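Local atomic coordinates of quinoline 2-oxidoreductase large subunit (Pseudomonas putida, PDB entry 1T3Q), a protein that carries the molybdenum and molybdopterin cytosine dinucleotide cofactor of quinoline 2-oxidoreductase, a molybdenum hydroxylase of the xanthine dehydrogenase family. Residues G205-Y210 with P278-E283; L217-A222 with I244-P249. All coordinates share one frame; numbering follows the deposited sequence.

Contact 1: residues G205-Y210 with P278-E283; sequences GAVAQY and PVRWIE
Ala206 and Trp281 form a hydrogen-bonded antiparallel pair, in which Ala206 N to Trp281 O and Trp281 N to Ala206 O are both 2.8 Å long. Two residues on, Ala208 and Val279 repeat the arrangement, with Val279 N 3.0 Å from Ala208 O. The non-hydrogen-bonded pair between them, Val207 and Arg280, places Val207 CA 3.3 Å from Val279 O, a CA-H...O contact. Trp281 holds CG anti to its backbone N (chi1 163°), and its ring meets Ala206 CB in plane at CE3, 3.7 Å away. Gly205 CA lies over one face of the six-membered ring, displaced toward the rim, in an off-centre CH-pi contact. On the other face of the sheet, Val207 CG2 touches Arg280 CG at 3.9 Å, and Ile282 CG1 sits over the centre of the Arg280 guanidinium. Arg280 NH1 is hydrogen-bonded to Ala35 O, and the side chain also packs on Glu37 of the small subunit. Val268 of helix 263-275 covers Ala208 and Trp281. The four bonds pair N-H and C=O groups of Ala206, Ala208, Val279 and Trp281, which would probably limit the cost of burying this backbone, with Ala208 and the indole against that helix.

Contact 2: residues L217-A222 with I244-P249; sequences LILWTA and IEVRVP
Glu245 O receives two donors from the neighbouring strand: the N-H of Leu219, at 2.8 Å from Leu219 N and nearly straight (168°), and the weaker CA-H of Ile218. Three further backbone bonds, Glu245 N to Leu217 O, Arg247 N to Leu219 O and Thr221 N to Arg247 O, complete a regular parallel ladder. Arg247 makes the largest contribution of any residue to the contact. Its CG is anti to the carbonyl carbon (chi1 -69°), and the chain then runs extended alongside Trp220. Arg247 CB makes an off-centre CH-pi contact with the five-membered ring, Arg247 CD lies 3.6 Å from Trp220 NE1, and Arg247 NH2 comes within 3.4 Å of Trp220 CZ2. The guanidinium stands almost perpendicular to the indole, at 89°, while Ile218 CD1 rests over one of its faces, displaced toward the rim, 3.6 Å from Arg247 NH1. Within its own strand Arg247 grips Glu245 side-on, with NE 3.0 Å from Glu245 OE1 and NH1 reaching Glu245 OE2. Ser535 OG is also hydrogen-bonded to Glu245 OE1, giving this carboxylate oxygen two partners. An alanine in place of Arg247 would probably leave the Glu245 carboxylate without its charged mate and open a gap beside Trp220 CZ2 and Ile218 CD1. On the opposite face Leu217 CD2 meets Ile244 CG2; Thr221, whose OG1 is hydrogen-bonded to Glu265 OE1, turns its CG2 to Val246 CG1 at 3.8 Å. Helix 226-237, the crossover of this beta-alpha-beta unit, covers Leu219 and Ile244 there with Val229 and Val233, and helix 263-275 adds Val268 and Cys269. Loop residues Ile34, Leu37 and Leu39 pack on Trp220 on the other face, while strand 205-211 pairs with the far side of strand 216-221.

In the fold
Strand 43-49, near the N terminus, precedes both contacts. Of the strands in the two contacts, 205-211 comes first and turns directly into strand 216-221, its antiparallel neighbour. The chain then passes through helix 226-237 to strand 244-247, where contact 2, a parallel pairing, closes the short loop that holds the helix. Helix 263-275 follows, and strand 279-282 returns to the far side of strand 205-211, so that contact 1 closes a longer loop with contact 2 nested inside it. Backbone pairing between the contacts, with Val207 O 2.8 Å from Trp220 N, makes them successive parts of one mixed sheet. Contact 2 lies at its 244-247 edge; beyond contact 1, strand 279-282 runs parallel to strand 43-49.

Contact 1: residues G205-Y210 with P278-E283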
ATOM      1  N   GLY B 205      14.200  12.143  -0.805  1.00 17.44           N
ATOM      2  CA  GLY B 205      13.685  11.318   0.265  1.00 17.96           C
ATOM      3  C   GLY B 205      13.450   9.898  -0.193  1.00 17.46           C
ATOM      4  O   GLY B 205      13.292   9.635  -1.383  1.00 17.40           O
ATOM      5  N   ALA B 206      13.444   8.976   0.759  1.00 16.50           N
ATOM      6  CA  ALA B 206      13.212   7.577   0.460  1.00 15.98           C
ATOM      7  C   ALA B 206      12.830   6.846   1.741  1.00 17.59           C
ATOM      8  O   ALA B 206      13.221   7.248   2.836  1.00 17.78           O
ATOM      9  CB  ALA B 206      14.463   6.955  -0.160  1.00 14.70           C
ATOM     10  N   VAL B 207      12.050   5.780   1.593  1.00 16.89           N
ATOM     11  CA  VAL B 207      11.612   4.971   2.720  1.00 18.23           C
ATOM     12  C   VAL B 207      11.748   3.517   2.299  1.00 18.70           C
ATOM     13  O   VAL B 207      11.223   3.116   1.259  1.00 18.35           O
ATOM     14  CB  VAL B 207      10.126   5.242   3.084  1.00 19.72           C
ATOM     15  CG1 VAL B 207       9.718   4.394   4.280  1.00 21.91           C
ATOM     16  CG2 VAL B 207       9.927   6.717   3.396  1.00 17.47           C
ATOM     17  N   ALA B 208      12.463   2.732   3.097  1.00 17.14           N
ATOM     18  CA  ALA B 208      12.653   1.323   2.789  1.00 18.63           C
ATOM     19  C   ALA B 208      11.928   0.439   3.793  1.00 19.20           C
ATOM     20  O   ALA B 208      11.859   0.751   4.979  1.00 18.26           O
ATOM     21  CB  ALA B 208      14.147   0.985   2.782  1.00 18.90           C
ATOM     22  N   GLN B 209      11.380  -0.663   3.304  1.00 19.79           N
ATOM     23  CA  GLN B 209      10.690  -1.607   4.158  1.00 20.15           C
ATOM     24  C   GLN B 209      11.162  -3.002   3.787  1.00 20.88           C
ATOM     25  O   GLN B 209      10.814  -3.528   2.723  1.00 19.21           O
ATOM     26  CB  GLN B 209       9.174  -1.511   3.974  1.00 22.90           C
ATOM     27  CG  GLN B 209       8.391  -2.445   4.895  1.00 24.60           C
ATOM     28  CD  GLN B 209       6.890  -2.287   4.740  1.00 28.62           C
ATOM     29  OE1 GLN B 209       6.176  -2.038   5.714  1.00 30.56           O
ATOM     30  NE2 GLN B 209       6.404  -2.429   3.514  1.00 28.55           N
ATOM     31  N   TYR B 210      11.978  -3.587   4.658  1.00 19.04           N
ATOM     32  CA  TYR B 210      12.483  -4.930   4.429  1.00 18.62           C
ATOM     33  C   TYR B 210      11.706  -5.887   5.313  1.00 18.86           C
ATOM     34  O   TYR B 210      11.544  -5.644   6.509  1.00 19.76           O
ATOM     35  CB  TYR B 210      13.969  -5.022   4.772  1.00 19.74           C
ATOM     36  CG  TYR B 210      14.544  -6.370   4.433  1.00 20.55           C
ATOM     37  CD1 TYR B 210      14.948  -6.664   3.135  1.00 22.22           C
ATOM     38  CD2 TYR B 210      14.630  -7.375   5.398  1.00 22.91           C
ATOM     39  CE1 TYR B 210      15.425  -7.931   2.798  1.00 24.92           C
ATOM     40  CE2 TYR B 210      15.104  -8.645   5.073  1.00 24.85           C
ATOM     41  CZ  TYR B 210      15.500  -8.914   3.770  1.00 26.53           C
ATOM     42  OH  TYR B 210      15.958 -10.169   3.435  1.00 29.01           O
ATOM     43  N   PRO B 278      10.598  -0.307   9.010  1.00 18.46           N
ATOM     44  CA  PRO B 278      10.759   0.682   7.940  1.00 20.16           C
ATOM     45  C   PRO B 278      11.689   1.804   8.385  1.00 18.39           C
ATOM     46  O   PRO B 278      11.706   2.184   9.559  1.00 19.03           O
ATOM     47  CB  PRO B 278       9.328   1.185   7.706  1.00 19.76           C
ATOM     48  CG  PRO B 278       8.481   0.053   8.153  1.00 19.52           C
ATOM     49  CD  PRO B 278       9.185  -0.416   9.406  1.00 20.84           C
ATOM     50  N   VAL B 279      12.472   2.326   7.450  1.00 17.73           N
ATOM     51  CA  VAL B 279      13.391   3.418   7.749  1.00 17.00           C
ATOM     52  C   VAL B 279      13.154   4.547   6.762  1.00 17.89           C
ATOM     53  O   VAL B 279      13.287   4.372   5.547  1.00 17.02           O
ATOM     54  CB  VAL B 279      14.859   2.964   7.662  1.00 17.68           C
ATOM     55  CG1 VAL B 279      15.781   4.145   7.929  1.00 17.82           C
ATOM     56  CG2 VAL B 279      15.112   1.843   8.662  1.00 17.42           C
ATOM     57  N   ARG B 280      12.809   5.708   7.307  1.00 18.48           N
ATOM     58  CA  ARG B 280      12.497   6.893   6.528  1.00 18.50           C
ATOM     59  C   ARG B 280      13.608   7.933   6.497  1.00 17.99           C
ATOM     60  O   ARG B 280      14.139   8.326   7.540  1.00 17.72           O
ATOM     61  CB  ARG B 280      11.219   7.520   7.100  1.00 17.94           C
ATOM     62  CG  ARG B 280      10.773   8.862   6.517  1.00 16.41           C
ATOM     63  CD  ARG B 280       9.488   9.251   7.240  1.00 18.00           C
ATOM     64  NE  ARG B 280       8.763  10.391   6.692  1.00 20.61           N
ATOM     65  CZ  ARG B 280       8.984  11.656   7.026  1.00 19.17           C
ATOM     66  NH1 ARG B 280       8.257  12.618   6.481  1.00 21.34           N
ATOM     67  NH2 ARG B 280       9.933  11.963   7.900  1.00 20.30           N
ATOM     68  N   TRP B 281      13.950   8.366   5.286  1.00 15.39           N
ATOM     69  CA  TRP B 281      14.956   9.398   5.071  1.00 17.14           C
ATOM     70  C   TRP B 281      14.332  10.546   4.284  1.00 17.37           C
ATOM     71  O   TRP B 281      14.040  10.399   3.098  1.00 17.30           O
ATOM     72  CB  TRP B 281      16.147   8.860   4.271  1.00 16.34           C
ATOM     73  CG  TRP B 281      17.017   9.947   3.673  1.00 16.42           C
ATOM     74  CD1 TRP B 281      17.712  10.909   4.349  1.00 17.17           C
ATOM     75  CD2 TRP B 281      17.274  10.176   2.277  1.00 18.28           C
ATOM     76  NE1 TRP B 281      18.385  11.722   3.466  1.00 17.63           N
ATOM     77  CE2 TRP B 281      18.135  11.295   2.188  1.00 20.41           C
ATOM     78  CE3 TRP B 281      16.864   9.541   1.096  1.00 19.13           C
ATOM     79  CZ2 TRP B 281      18.596  11.795   0.962  1.00 20.37           C
ATOM     80  CZ3 TRP B 281      17.322  10.036  -0.126  1.00 19.25           C
ATOM     81  CH2 TRP B 281      18.180  11.155  -0.181  1.00 21.09           C
ATOM     82  N   ILE B 282      14.115  11.674   4.952  1.00 18.19           N
ATOM     83  CA  ILE B 282      13.575  12.867   4.307  1.00 17.62           C
ATOM     84  C   ILE B 282      14.570  13.960   4.677  1.00 17.32           C
ATOM     85  O   ILE B 282      14.620  14.406   5.825  1.00 17.26           O
ATOM     86  CB  ILE B 282      12.173  13.237   4.853  1.00 16.78           C
ATOM     87  CG1 ILE B 282      11.182  12.104   4.577  1.00 17.28           C
ATOM     88  CG2 ILE B 282      11.701  14.540   4.219  1.00 19.17           C
ATOM     89  CD1 ILE B 282      10.923  11.842   3.095  1.00 19.88           C
ATOM     90  N   GLU B 283      15.374  14.384   3.709  1.00 17.14           N
ATOM     91  CA  GLU B 283      16.396  15.390   3.973  1.00 16.80           C
ATOM     92  C   GLU B 283      15.842  16.802   4.059  1.00 17.19           C
ATOM     93  O   GLU B 283      14.783  17.099   3.495  1.00 16.93           O
ATOM     94  CB  GLU B 283      17.476  15.336   2.892  1.00 16.91           C
ATOM     95  CG  GLU B 283      17.166  16.160   1.655  1.00 16.76           C
ATOM     96  CD  GLU B 283      18.203  15.990   0.563  1.00 21.09           C
ATOM     97  OE1 GLU B 283      19.373  15.683   0.885  1.00 20.22           O
ATOM     98  OE2 GLU B 283      17.850  16.185  -0.621  1.00 18.73           O
TER

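Contact 2: residues L217-A222 with I244-P249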
ATOM      1  N   LEU B 217      12.101  -6.622  -0.297  1.00 19.79           N
ATOM      2  CA  LEU B 217      12.375  -5.229   0.016  1.00 18.38           C
ATOM      3  C   LEU B 217      11.555  -4.296  -0.860  1.00 18.98           C
ATOM      4  O   LEU B 217      11.504  -4.462  -2.082  1.00 18.28           O
ATOM      5  CB  LEU B 217      13.860  -4.926  -0.210  1.00 18.21           C
ATOM      6  CG  LEU B 217      14.280  -3.450  -0.280  1.00 17.44           C
ATOM      7  CD1 LEU B 217      14.148  -2.795   1.095  1.00 16.97           C
ATOM      8  CD2 LEU B 217      15.719  -3.347  -0.770  1.00 19.21           C
ATOM      9  N   ILE B 218      10.904  -3.322  -0.234  1.00 17.22           N
ATOM     10  CA  ILE B 218      10.155  -2.324  -0.986  1.00 15.55           C
ATOM     11  C   ILE B 218      10.851  -1.008  -0.674  1.00 14.62           C
ATOM     12  O   ILE B 218      11.025  -0.656   0.493  1.00 15.31           O
ATOM     13  CB  ILE B 218       8.681  -2.199  -0.530  1.00 16.25           C
ATOM     14  CG1 ILE B 218       7.926  -3.500  -0.798  1.00 18.89           C
ATOM     15  CG2 ILE B 218       8.007  -1.047  -1.280  1.00 17.14           C
ATOM     16  CD1 ILE B 218       6.466  -3.454  -0.356  1.00 20.74           C
ATOM     17  N   LEU B 219      11.277  -0.303  -1.711  1.00 13.83           N
ATOM     18  CA  LEU B 219      11.928   0.980  -1.537  1.00 15.22           C
ATOM     19  C   LEU B 219      11.112   2.065  -2.215  1.00 15.33           C
ATOM     20  O   LEU B 219      10.984   2.078  -3.444  1.00 16.45           O
ATOM     21  CB  LEU B 219      13.334   0.973  -2.147  1.00 12.51           C
ATOM     22  CG  LEU B 219      14.030   2.343  -2.189  1.00 13.04           C
ATOM     23  CD1 LEU B 219      14.248   2.867  -0.774  1.00 14.44           C
ATOM     24  CD2 LEU B 219      15.367   2.214  -2.915  1.00 16.26           C
ATOM     25  N   TRP B 220      10.541   2.953  -1.410  1.00 15.41           N
ATOM     26  CA  TRP B 220       9.784   4.086  -1.928  1.00 15.47           C
ATOM     27  C   TRP B 220      10.832   5.176  -2.074  1.00 15.67           C
ATOM     28  O   TRP B 220      11.577   5.443  -1.138  1.00 16.16           O
ATOM     29  CB  TRP B 220       8.742   4.564  -0.918  1.00 16.44           C
ATOM     30  CG  TRP B 220       7.506   3.740  -0.836  1.00 17.51           C
ATOM     31  CD1 TRP B 220       6.330   3.955  -1.501  1.00 17.00           C
ATOM     32  CD2 TRP B 220       7.295   2.603   0.004  1.00 19.80           C
ATOM     33  NE1 TRP B 220       5.396   3.021  -1.114  1.00 20.42           N
ATOM     34  CE2 TRP B 220       5.963   2.181  -0.192  1.00 18.27           C
ATOM     35  CE3 TRP B 220       8.103   1.901   0.907  1.00 20.90           C
ATOM     36  CZ2 TRP B 220       5.416   1.085   0.485  1.00 23.17           C
ATOM     37  CZ3 TRP B 220       7.560   0.810   1.583  1.00 24.44           C
ATOM     38  CH2 TRP B 220       6.226   0.413   1.368  1.00 23.87           C
ATOM     39  N   THR B 221      10.928   5.787  -3.246  1.00 13.44           N
ATOM     40  CA  THR B 221      11.904   6.850  -3.419  1.00 15.16           C
ATOM     41  C   THR B 221      11.471   7.859  -4.467  1.00 15.61           C
ATOM     42  O   THR B 221      10.884   7.493  -5.482  1.00 16.87           O
ATOM     43  CB  THR B 221      13.305   6.287  -3.791  1.00 15.33           C
ATOM     44  OG1 THR B 221      14.181   7.376  -4.095  1.00 17.67           O
ATOM     45  CG2 THR B 221      13.230   5.346  -4.987  1.00 15.52           C
ATOM     46  N   ALA B 222      11.744   9.132  -4.196  1.00 16.53           N
ATOM     47  CA  ALA B 222      11.404  10.209  -5.121  1.00 17.27           C
ATOM     48  C   ALA B 222      12.481  10.205  -6.204  1.00 15.72           C
ATOM     49  O   ALA B 222      13.422  10.998  -6.168  1.00 15.11           O
ATOM     50  CB  ALA B 222      11.394  11.542  -4.391  1.00 17.40           C
ATOM     51  N   ILE B 244      13.179  -7.261  -4.899  1.00 17.53           N
ATOM     52  CA  ILE B 244      13.152  -5.824  -4.672  1.00 17.63           C
ATOM     53  C   ILE B 244      12.120  -5.130  -5.545  1.00 18.40           C
ATOM     54  O   ILE B 244      12.012  -5.409  -6.744  1.00 17.60           O
ATOM     55  CB  ILE B 244      14.504  -5.161  -5.003  1.00 17.57           C
ATOM     56  CG1 ILE B 244      15.633  -5.786  -4.180  1.00 17.50           C
ATOM     57  CG2 ILE B 244      14.419  -3.659  -4.734  1.00 16.40           C
ATOM     58  CD1 ILE B 244      17.014  -5.215  -4.516  1.00 18.71           C
ATOM     59  N   GLU B 245      11.356  -4.229  -4.938  1.00 17.87           N
ATOM     60  CA  GLU B 245      10.389  -3.442  -5.686  1.00 17.61           C
ATOM     61  C   GLU B 245      10.635  -1.990  -5.327  1.00 17.07           C
ATOM     62  O   GLU B 245      10.763  -1.646  -4.152  1.00 17.68           O
ATOM     63  CB  GLU B 245       8.941  -3.778  -5.332  1.00 17.95           C
ATOM     64  CG  GLU B 245       7.962  -2.855  -6.074  1.00 19.55           C
ATOM     65  CD  GLU B 245       6.517  -2.991  -5.630  1.00 22.51           C
ATOM     66  OE1 GLU B 245       5.648  -2.316  -6.229  1.00 22.37           O
ATOM     67  OE2 GLU B 245       6.243  -3.762  -4.690  1.00 23.89           O
ATOM     68  N   VAL B 246      10.725  -1.144  -6.340  1.00 15.34           N
ATOM     69  CA  VAL B 246      10.915   0.275  -6.103  1.00 15.36           C
ATOM     70  C   VAL B 246       9.595   0.943  -6.474  1.00 15.86           C
ATOM     71  O   VAL B 246       9.016   0.636  -7.510  1.00 16.13           O
ATOM     72  CB  VAL B 246      12.051   0.841  -6.966  1.00 16.18           C
ATOM     73  CG1 VAL B 246      12.026   2.365  -6.939  1.00 15.47           C
ATOM     74  CG2 VAL B 246      13.400   0.326  -6.437  1.00 17.45           C
ATOM     75  N   ARG B 247       9.114   1.829  -5.610  1.00 16.09           N
ATOM     76  CA  ARG B 247       7.862   2.541  -5.860  1.00 14.40           C
ATOM     77  C   ARG B 247       8.148   4.028  -5.901  1.00 14.69           C
ATOM     78  O   ARG B 247       8.978   4.527  -5.148  1.00 14.42           O
ATOM     79  CB  ARG B 247       6.839   2.240  -4.762  1.00 15.10           C
ATOM     80  CG  ARG B 247       6.326   0.810  -4.793  1.00 17.91           C
ATOM     81  CD  ARG B 247       5.298   0.534  -3.709  1.00 20.92           C
ATOM     82  NE  ARG B 247       4.948  -0.885  -3.704  1.00 23.90           N
ATOM     83  CZ  ARG B 247       4.212  -1.483  -2.773  1.00 25.57           C
ATOM     84  NH1 ARG B 247       3.961  -2.781  -2.868  1.00 26.65           N
ATOM     85  NH2 ARG B 247       3.727  -0.788  -1.754  1.00 25.98           N
ATOM     86  N   VAL B 248       7.465   4.739  -6.791  1.00 14.68           N
ATOM     87  CA  VAL B 248       7.668   6.172  -6.911  1.00 14.94           C
ATOM     88  C   VAL B 248       6.355   6.890  -6.648  1.00 17.10           C
ATOM     89  O   VAL B 248       5.382   6.695  -7.370  1.00 15.65           O
ATOM     90  CB  VAL B 248       8.151   6.559  -8.324  1.00 14.47           C
ATOM     91  CG1 VAL B 248       8.538   8.039  -8.361  1.00 13.92           C
ATOM     92  CG2 VAL B 248       9.344   5.682  -8.724  1.00 17.69           C
ATOM     93  N   PRO B 249       6.304   7.707  -5.590  1.00 17.62           N
ATOM     94  CA  PRO B 249       5.064   8.433  -5.295  1.00 17.91           C
ATOM     95  C   PRO B 249       5.066   9.676  -6.173  1.00 16.27           C
ATOM     96  O   PRO B 249       5.839   9.757  -7.122  1.00 14.97           O
ATOM     97  CB  PRO B 249       5.208   8.758  -3.814  1.00 18.67           C
ATOM     98  CG  PRO B 249       6.687   8.994  -3.669  1.00 20.64           C
ATOM     99  CD  PRO B 249       7.306   7.889  -4.523  1.00 18.26           C
TER